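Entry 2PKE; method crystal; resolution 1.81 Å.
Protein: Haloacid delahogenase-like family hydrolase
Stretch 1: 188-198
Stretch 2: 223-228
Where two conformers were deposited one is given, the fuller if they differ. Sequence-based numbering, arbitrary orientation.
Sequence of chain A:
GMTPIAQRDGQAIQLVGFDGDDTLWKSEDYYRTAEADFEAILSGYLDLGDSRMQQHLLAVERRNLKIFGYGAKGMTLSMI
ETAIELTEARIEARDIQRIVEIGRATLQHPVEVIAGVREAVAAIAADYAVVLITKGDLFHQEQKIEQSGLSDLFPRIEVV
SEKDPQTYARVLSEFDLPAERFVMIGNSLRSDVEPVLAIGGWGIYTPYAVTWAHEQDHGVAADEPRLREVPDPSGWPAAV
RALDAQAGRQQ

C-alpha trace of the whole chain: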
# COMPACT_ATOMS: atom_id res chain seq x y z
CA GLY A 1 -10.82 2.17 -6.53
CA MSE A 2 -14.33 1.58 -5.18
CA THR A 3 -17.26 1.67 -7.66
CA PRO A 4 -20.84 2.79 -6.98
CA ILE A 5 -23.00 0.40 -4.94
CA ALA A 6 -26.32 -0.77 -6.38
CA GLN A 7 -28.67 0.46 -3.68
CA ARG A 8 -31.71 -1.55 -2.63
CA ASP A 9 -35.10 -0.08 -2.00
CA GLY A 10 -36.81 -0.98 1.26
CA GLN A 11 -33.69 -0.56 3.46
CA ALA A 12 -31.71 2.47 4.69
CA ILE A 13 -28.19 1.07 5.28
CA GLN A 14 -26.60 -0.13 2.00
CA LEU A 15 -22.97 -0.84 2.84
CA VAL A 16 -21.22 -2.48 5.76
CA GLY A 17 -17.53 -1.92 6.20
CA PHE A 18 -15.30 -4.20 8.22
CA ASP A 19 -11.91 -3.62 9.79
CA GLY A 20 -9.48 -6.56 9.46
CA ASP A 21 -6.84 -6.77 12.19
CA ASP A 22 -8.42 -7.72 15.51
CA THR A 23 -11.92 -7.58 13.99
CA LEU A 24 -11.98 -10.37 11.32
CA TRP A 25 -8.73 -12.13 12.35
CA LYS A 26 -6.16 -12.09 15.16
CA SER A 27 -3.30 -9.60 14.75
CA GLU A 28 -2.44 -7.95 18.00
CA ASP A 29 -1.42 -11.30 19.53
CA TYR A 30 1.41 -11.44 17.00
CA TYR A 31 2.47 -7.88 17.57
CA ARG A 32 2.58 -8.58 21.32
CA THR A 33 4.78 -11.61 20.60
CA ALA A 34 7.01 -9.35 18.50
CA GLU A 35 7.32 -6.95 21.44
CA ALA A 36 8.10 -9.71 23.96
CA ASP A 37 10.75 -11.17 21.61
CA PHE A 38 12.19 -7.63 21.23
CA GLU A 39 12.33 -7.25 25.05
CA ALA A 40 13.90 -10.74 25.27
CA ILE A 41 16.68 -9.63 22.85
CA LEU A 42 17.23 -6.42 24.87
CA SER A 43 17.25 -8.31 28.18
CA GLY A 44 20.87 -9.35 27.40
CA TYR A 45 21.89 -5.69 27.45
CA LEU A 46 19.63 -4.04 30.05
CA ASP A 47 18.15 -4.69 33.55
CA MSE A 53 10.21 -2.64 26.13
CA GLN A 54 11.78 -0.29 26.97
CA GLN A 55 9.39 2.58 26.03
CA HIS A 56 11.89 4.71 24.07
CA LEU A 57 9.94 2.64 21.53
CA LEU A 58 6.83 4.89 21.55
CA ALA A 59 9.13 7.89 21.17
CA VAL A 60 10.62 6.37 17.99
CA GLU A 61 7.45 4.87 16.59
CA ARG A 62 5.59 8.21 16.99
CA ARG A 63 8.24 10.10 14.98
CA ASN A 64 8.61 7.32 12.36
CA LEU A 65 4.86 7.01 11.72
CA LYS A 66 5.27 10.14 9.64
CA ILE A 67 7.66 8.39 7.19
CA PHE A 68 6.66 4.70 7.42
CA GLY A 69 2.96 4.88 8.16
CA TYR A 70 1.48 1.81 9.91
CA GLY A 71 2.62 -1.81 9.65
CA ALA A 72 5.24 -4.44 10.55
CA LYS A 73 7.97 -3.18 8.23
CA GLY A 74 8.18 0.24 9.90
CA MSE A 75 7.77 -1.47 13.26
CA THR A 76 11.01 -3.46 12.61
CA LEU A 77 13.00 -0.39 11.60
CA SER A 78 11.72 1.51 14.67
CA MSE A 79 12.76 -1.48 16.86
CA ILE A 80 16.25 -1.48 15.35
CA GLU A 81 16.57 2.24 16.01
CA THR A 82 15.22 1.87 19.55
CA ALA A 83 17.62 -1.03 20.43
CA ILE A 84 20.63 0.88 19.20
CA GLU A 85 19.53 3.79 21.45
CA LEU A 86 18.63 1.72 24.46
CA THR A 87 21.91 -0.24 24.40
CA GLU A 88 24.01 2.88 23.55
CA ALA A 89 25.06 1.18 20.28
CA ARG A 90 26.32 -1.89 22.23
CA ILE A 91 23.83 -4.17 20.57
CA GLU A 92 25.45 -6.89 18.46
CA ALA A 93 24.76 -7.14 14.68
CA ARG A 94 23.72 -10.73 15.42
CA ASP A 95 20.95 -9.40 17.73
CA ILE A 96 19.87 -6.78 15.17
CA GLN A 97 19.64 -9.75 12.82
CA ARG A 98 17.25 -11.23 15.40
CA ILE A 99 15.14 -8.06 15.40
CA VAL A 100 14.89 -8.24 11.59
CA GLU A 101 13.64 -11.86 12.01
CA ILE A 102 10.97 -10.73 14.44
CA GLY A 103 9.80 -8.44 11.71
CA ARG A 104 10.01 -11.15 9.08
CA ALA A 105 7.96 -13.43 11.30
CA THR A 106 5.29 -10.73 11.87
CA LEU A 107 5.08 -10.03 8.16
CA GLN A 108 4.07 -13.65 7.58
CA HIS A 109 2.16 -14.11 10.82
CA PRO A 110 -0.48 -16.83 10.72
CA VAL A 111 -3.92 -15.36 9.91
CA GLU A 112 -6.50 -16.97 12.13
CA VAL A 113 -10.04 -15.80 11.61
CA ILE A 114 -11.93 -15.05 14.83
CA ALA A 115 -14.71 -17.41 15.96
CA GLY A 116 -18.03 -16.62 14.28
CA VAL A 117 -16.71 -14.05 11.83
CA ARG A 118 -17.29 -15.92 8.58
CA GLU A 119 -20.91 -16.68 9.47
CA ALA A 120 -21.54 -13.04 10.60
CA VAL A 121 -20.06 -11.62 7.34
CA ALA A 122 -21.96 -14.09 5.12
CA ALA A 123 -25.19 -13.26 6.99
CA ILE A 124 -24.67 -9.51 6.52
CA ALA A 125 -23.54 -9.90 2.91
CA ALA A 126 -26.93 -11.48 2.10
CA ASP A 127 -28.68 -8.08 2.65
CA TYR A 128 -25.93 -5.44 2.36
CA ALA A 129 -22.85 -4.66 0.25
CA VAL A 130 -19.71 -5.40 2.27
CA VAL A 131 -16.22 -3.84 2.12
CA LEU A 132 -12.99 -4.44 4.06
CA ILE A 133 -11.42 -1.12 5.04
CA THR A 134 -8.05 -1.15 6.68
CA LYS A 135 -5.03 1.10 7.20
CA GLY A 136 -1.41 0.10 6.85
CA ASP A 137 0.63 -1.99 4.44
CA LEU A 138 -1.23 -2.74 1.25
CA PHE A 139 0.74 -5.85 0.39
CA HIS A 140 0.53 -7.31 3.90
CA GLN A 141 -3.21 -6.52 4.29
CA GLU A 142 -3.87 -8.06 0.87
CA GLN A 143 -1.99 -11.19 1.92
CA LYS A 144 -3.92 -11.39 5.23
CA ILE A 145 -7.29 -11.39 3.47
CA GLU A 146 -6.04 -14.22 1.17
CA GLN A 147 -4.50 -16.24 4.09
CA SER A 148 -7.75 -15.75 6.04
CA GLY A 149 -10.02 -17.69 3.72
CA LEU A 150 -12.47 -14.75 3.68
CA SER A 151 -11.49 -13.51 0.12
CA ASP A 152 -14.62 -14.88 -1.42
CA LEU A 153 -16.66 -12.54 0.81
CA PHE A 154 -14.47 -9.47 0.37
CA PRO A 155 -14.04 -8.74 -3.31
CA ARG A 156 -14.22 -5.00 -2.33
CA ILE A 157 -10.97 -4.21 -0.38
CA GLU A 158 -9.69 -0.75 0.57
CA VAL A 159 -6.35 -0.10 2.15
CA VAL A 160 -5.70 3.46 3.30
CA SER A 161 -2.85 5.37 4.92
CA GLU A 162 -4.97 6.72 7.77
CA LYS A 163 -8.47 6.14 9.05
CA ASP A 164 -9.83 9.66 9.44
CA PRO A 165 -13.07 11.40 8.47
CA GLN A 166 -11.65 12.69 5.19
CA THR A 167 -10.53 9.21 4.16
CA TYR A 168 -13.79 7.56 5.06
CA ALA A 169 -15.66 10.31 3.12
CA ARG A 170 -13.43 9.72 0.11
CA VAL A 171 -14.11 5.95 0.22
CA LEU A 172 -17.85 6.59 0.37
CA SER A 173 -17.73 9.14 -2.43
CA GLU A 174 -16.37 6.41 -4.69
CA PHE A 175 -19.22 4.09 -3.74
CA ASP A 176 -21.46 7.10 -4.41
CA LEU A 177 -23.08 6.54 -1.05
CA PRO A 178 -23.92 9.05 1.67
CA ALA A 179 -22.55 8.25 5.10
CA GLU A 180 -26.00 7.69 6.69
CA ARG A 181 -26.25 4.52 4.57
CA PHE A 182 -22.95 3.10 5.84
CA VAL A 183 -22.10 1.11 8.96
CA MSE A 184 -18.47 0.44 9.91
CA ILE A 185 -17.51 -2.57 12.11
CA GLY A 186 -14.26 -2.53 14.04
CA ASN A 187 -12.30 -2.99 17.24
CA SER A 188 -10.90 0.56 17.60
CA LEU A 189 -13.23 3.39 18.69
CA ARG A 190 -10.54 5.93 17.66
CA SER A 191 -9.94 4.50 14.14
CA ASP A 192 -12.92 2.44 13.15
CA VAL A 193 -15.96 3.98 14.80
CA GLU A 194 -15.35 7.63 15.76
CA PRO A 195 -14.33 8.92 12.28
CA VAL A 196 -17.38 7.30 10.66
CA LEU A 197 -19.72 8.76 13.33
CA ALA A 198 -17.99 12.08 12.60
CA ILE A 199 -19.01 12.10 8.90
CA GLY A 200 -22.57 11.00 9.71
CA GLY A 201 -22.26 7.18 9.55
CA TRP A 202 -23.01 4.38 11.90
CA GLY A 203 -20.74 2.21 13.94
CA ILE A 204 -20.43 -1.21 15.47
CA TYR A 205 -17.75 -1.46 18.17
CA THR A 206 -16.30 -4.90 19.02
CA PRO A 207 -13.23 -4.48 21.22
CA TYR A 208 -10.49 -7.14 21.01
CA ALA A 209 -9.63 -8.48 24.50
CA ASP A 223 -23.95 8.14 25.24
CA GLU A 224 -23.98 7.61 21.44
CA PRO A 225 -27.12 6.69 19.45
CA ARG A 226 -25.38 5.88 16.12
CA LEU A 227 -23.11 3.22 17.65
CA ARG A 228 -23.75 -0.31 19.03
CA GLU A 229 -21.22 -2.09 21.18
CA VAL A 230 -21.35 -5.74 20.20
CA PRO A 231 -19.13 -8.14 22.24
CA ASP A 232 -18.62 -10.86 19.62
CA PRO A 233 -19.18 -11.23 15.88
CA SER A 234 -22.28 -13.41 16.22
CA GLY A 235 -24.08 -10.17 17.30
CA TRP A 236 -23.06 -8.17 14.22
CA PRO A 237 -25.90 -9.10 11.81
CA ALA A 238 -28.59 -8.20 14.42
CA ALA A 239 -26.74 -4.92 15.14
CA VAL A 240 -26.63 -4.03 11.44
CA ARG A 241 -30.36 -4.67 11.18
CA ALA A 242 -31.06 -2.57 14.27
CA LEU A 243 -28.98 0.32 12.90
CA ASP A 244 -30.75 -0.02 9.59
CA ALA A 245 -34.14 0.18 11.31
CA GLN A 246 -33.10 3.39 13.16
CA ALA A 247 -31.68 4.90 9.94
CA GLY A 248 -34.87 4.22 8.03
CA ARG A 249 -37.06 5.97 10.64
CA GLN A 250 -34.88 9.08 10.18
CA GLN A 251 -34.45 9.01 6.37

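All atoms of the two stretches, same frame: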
# COMPACT_ATOMS: atom_id res chain seq x y z
N SER A 188 -11.46 -0.70 17.08
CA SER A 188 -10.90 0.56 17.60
C SER A 188 -11.93 1.68 17.48
O SER A 188 -12.32 2.02 16.39
CB SER A 188 -9.63 0.92 16.82
OG SER A 188 -9.19 2.22 17.14
N LEU A 189 -12.44 2.17 18.61
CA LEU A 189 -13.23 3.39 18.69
C LEU A 189 -12.55 4.55 17.95
O LEU A 189 -13.16 5.19 17.13
CB LEU A 189 -13.46 3.79 20.16
CG LEU A 189 -14.75 3.37 20.90
CD1 LEU A 189 -14.96 4.23 22.17
CD2 LEU A 189 -15.96 3.45 20.03
N ARG A 190 -11.28 4.82 18.26
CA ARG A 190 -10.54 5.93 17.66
C ARG A 190 -10.46 5.85 16.14
O ARG A 190 -10.65 6.84 15.47
CB ARG A 190 -9.11 5.99 18.23
CG ARG A 190 -8.55 7.41 18.49
CD ARG A 190 -7.22 7.38 19.31
N SER A 191 -10.16 4.66 15.59
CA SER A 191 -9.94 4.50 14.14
C SER A 191 -11.12 4.00 13.33
O SER A 191 -11.26 4.34 12.15
CB SER A 191 -8.78 3.54 13.89
OG SER A 191 -7.60 4.18 14.20
N ASP A 192 -11.91 3.11 13.90
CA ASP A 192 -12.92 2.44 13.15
C ASP A 192 -14.27 3.16 13.28
O ASP A 192 -14.95 3.40 12.30
CB ASP A 192 -13.01 0.95 13.56
CG ASP A 192 -11.70 0.20 13.28
OD1 ASP A 192 -11.12 0.45 12.19
OD2 ASP A 192 -11.26 -0.62 14.11
N VAL A 193 -14.61 3.52 14.49
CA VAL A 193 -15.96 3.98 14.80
C VAL A 193 -16.07 5.52 14.80
O VAL A 193 -16.95 6.10 14.15
CB VAL A 193 -16.41 3.32 16.15
CG1 VAL A 193 -17.74 3.93 16.69
CG2 VAL A 193 -16.51 1.79 16.00
N GLU A 194 -15.20 6.19 15.53
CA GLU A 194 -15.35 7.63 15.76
C GLU A 194 -15.31 8.43 14.45
O GLU A 194 -16.13 9.31 14.27
CB GLU A 194 -14.29 8.17 16.72
CG GLU A 194 -14.47 7.84 18.19
CD GLU A 194 -13.28 8.37 19.04
OE1 GLU A 194 -12.57 9.30 18.54
OE2 GLU A 194 -13.08 7.86 20.18
N PRO A 195 -14.36 8.15 13.55
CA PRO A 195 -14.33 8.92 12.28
C PRO A 195 -15.55 8.74 11.38
O PRO A 195 -15.92 9.65 10.64
CB PRO A 195 -13.09 8.39 11.59
CG PRO A 195 -12.24 7.81 12.70
CD PRO A 195 -13.21 7.24 13.65
N VAL A 196 -16.18 7.57 11.44
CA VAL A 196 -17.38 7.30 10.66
C VAL A 196 -18.58 8.03 11.29
O VAL A 196 -19.41 8.58 10.57
CB VAL A 196 -17.62 5.76 10.53
CG1 VAL A 196 -18.98 5.44 9.81
CG2 VAL A 196 -16.45 5.12 9.81
N LEU A 197 -18.71 7.97 12.62
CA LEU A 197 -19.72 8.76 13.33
C LEU A 197 -19.53 10.22 12.97
O LEU A 197 -20.48 10.92 12.68
CB LEU A 197 -19.64 8.57 14.86
CG LEU A 197 -19.92 7.13 15.37
CD1 LEU A 197 -19.88 7.05 16.86
CD2 LEU A 197 -21.22 6.68 14.84
N ALA A 198 -18.28 10.66 12.90
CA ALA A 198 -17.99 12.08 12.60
C ALA A 198 -18.48 12.58 11.25
O ALA A 198 -18.82 13.75 11.13
CB ALA A 198 -16.47 12.33 12.74
N ASP A 223 -25.09 8.14 26.18
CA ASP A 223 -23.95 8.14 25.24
C ASP A 223 -24.32 8.40 23.75
O ASP A 223 -24.72 9.53 23.42
CB ASP A 223 -23.07 6.88 25.44
CG ASP A 223 -23.86 5.57 25.37
OD1 ASP A 223 -24.79 5.47 24.55
OD2 ASP A 223 -23.53 4.62 26.11
N GLU A 224 -24.19 7.40 22.88
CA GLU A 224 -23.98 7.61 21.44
C GLU A 224 -24.97 6.79 20.59
O GLU A 224 -24.77 5.60 20.39
CB GLU A 224 -22.53 7.25 21.06
CG GLU A 224 -22.24 7.30 19.57
CD GLU A 224 -22.69 8.61 18.94
OE1 GLU A 224 -22.10 9.63 19.33
OE2 GLU A 224 -23.64 8.62 18.11
N PRO A 225 -26.04 7.43 20.10
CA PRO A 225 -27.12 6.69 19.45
C PRO A 225 -26.79 6.02 18.11
O PRO A 225 -27.50 5.09 17.74
CB PRO A 225 -28.21 7.75 19.25
CG PRO A 225 -27.47 9.06 19.22
CD PRO A 225 -26.32 8.88 20.16
N ARG A 226 -25.74 6.44 17.42
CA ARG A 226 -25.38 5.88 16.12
C ARG A 226 -24.33 4.75 16.20
O ARG A 226 -23.80 4.33 15.19
CB ARG A 226 -24.84 6.96 15.20
CG ARG A 226 -25.76 8.15 15.05
CD ARG A 226 -25.09 9.21 14.14
NE ARG A 226 -25.27 8.89 12.71
CZ ARG A 226 -26.43 8.98 12.06
NH1 ARG A 226 -27.54 9.34 12.68
NH2 ARG A 226 -26.48 8.69 10.77
N LEU A 227 -24.05 4.28 17.40
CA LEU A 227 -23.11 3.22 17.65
C LEU A 227 -23.80 2.10 18.44
O LEU A 227 -24.66 2.38 19.28
CB LEU A 227 -22.01 3.83 18.52
CG LEU A 227 -20.96 3.01 19.19
CD1 LEU A 227 -20.17 2.40 18.09
CD2 LEU A 227 -20.10 3.95 20.00
N ARG A 228 -23.44 0.85 18.16
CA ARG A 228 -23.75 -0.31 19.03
C ARG A 228 -22.44 -0.91 19.47
O ARG A 228 -21.49 -1.01 18.68
CB ARG A 228 -24.53 -1.37 18.27
CG ARG A 228 -25.85 -0.92 17.71
CD ARG A 228 -26.89 -0.78 18.80
NE ARG A 228 -28.19 -0.42 18.23
CZ ARG A 228 -28.60 0.82 18.00
NH1 ARG A 228 -27.83 1.88 18.28
NH2 ARG A 228 -29.80 1.00 17.45

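Contact between the helix that begins at L189 and the segment 223-228 is made by apolar packing and van der Waals contact, with no hydrogen bond crossing; 236 Å² is buried, both sides summed. The apolar contacts centre on L227: L189, V193 and L197, spaced four residues apart and so roughly one helical turn each, all reach it. The CA-to-CB bond of L227 points toward the helix, and its branched side chain (chi1 t, chi2 p) meets V193 CG1 through CD1 at an unusually short 3.2 Å, while its CD2 lies 4.2 Å from L189 CD2. V193 is buried with its CA-to-CB bond toward the other stretch, a place that suits an apolar side chain. L197 CD1 lies 4.2 Å from L227 CB. L197 also makes the mixed contacts and contributes the largest covered area; its CA-to-CB bond runs sideways, but the m,t rotamer brings its end nearer. CD1 packs on the aliphatic E224 CG (3.6 Å), whereas CD2 touches R226 O (3.5 Å) and R226 CB (3.6 Å), so E224 and R226 lend aliphatic carbons, and R226 its backbone O as well. Hydrogen bonds occur within each stretch. S188 OG caps the helix by accepting from S191 N (3.0 Å), and D192 OD2 accepts from S188 N (3.0 Å). Within the type I turn E224-L227, E224 OE2 accepts from R226 N (3.1 Å), so OE2 is engaged while CG packs against L197 CD1.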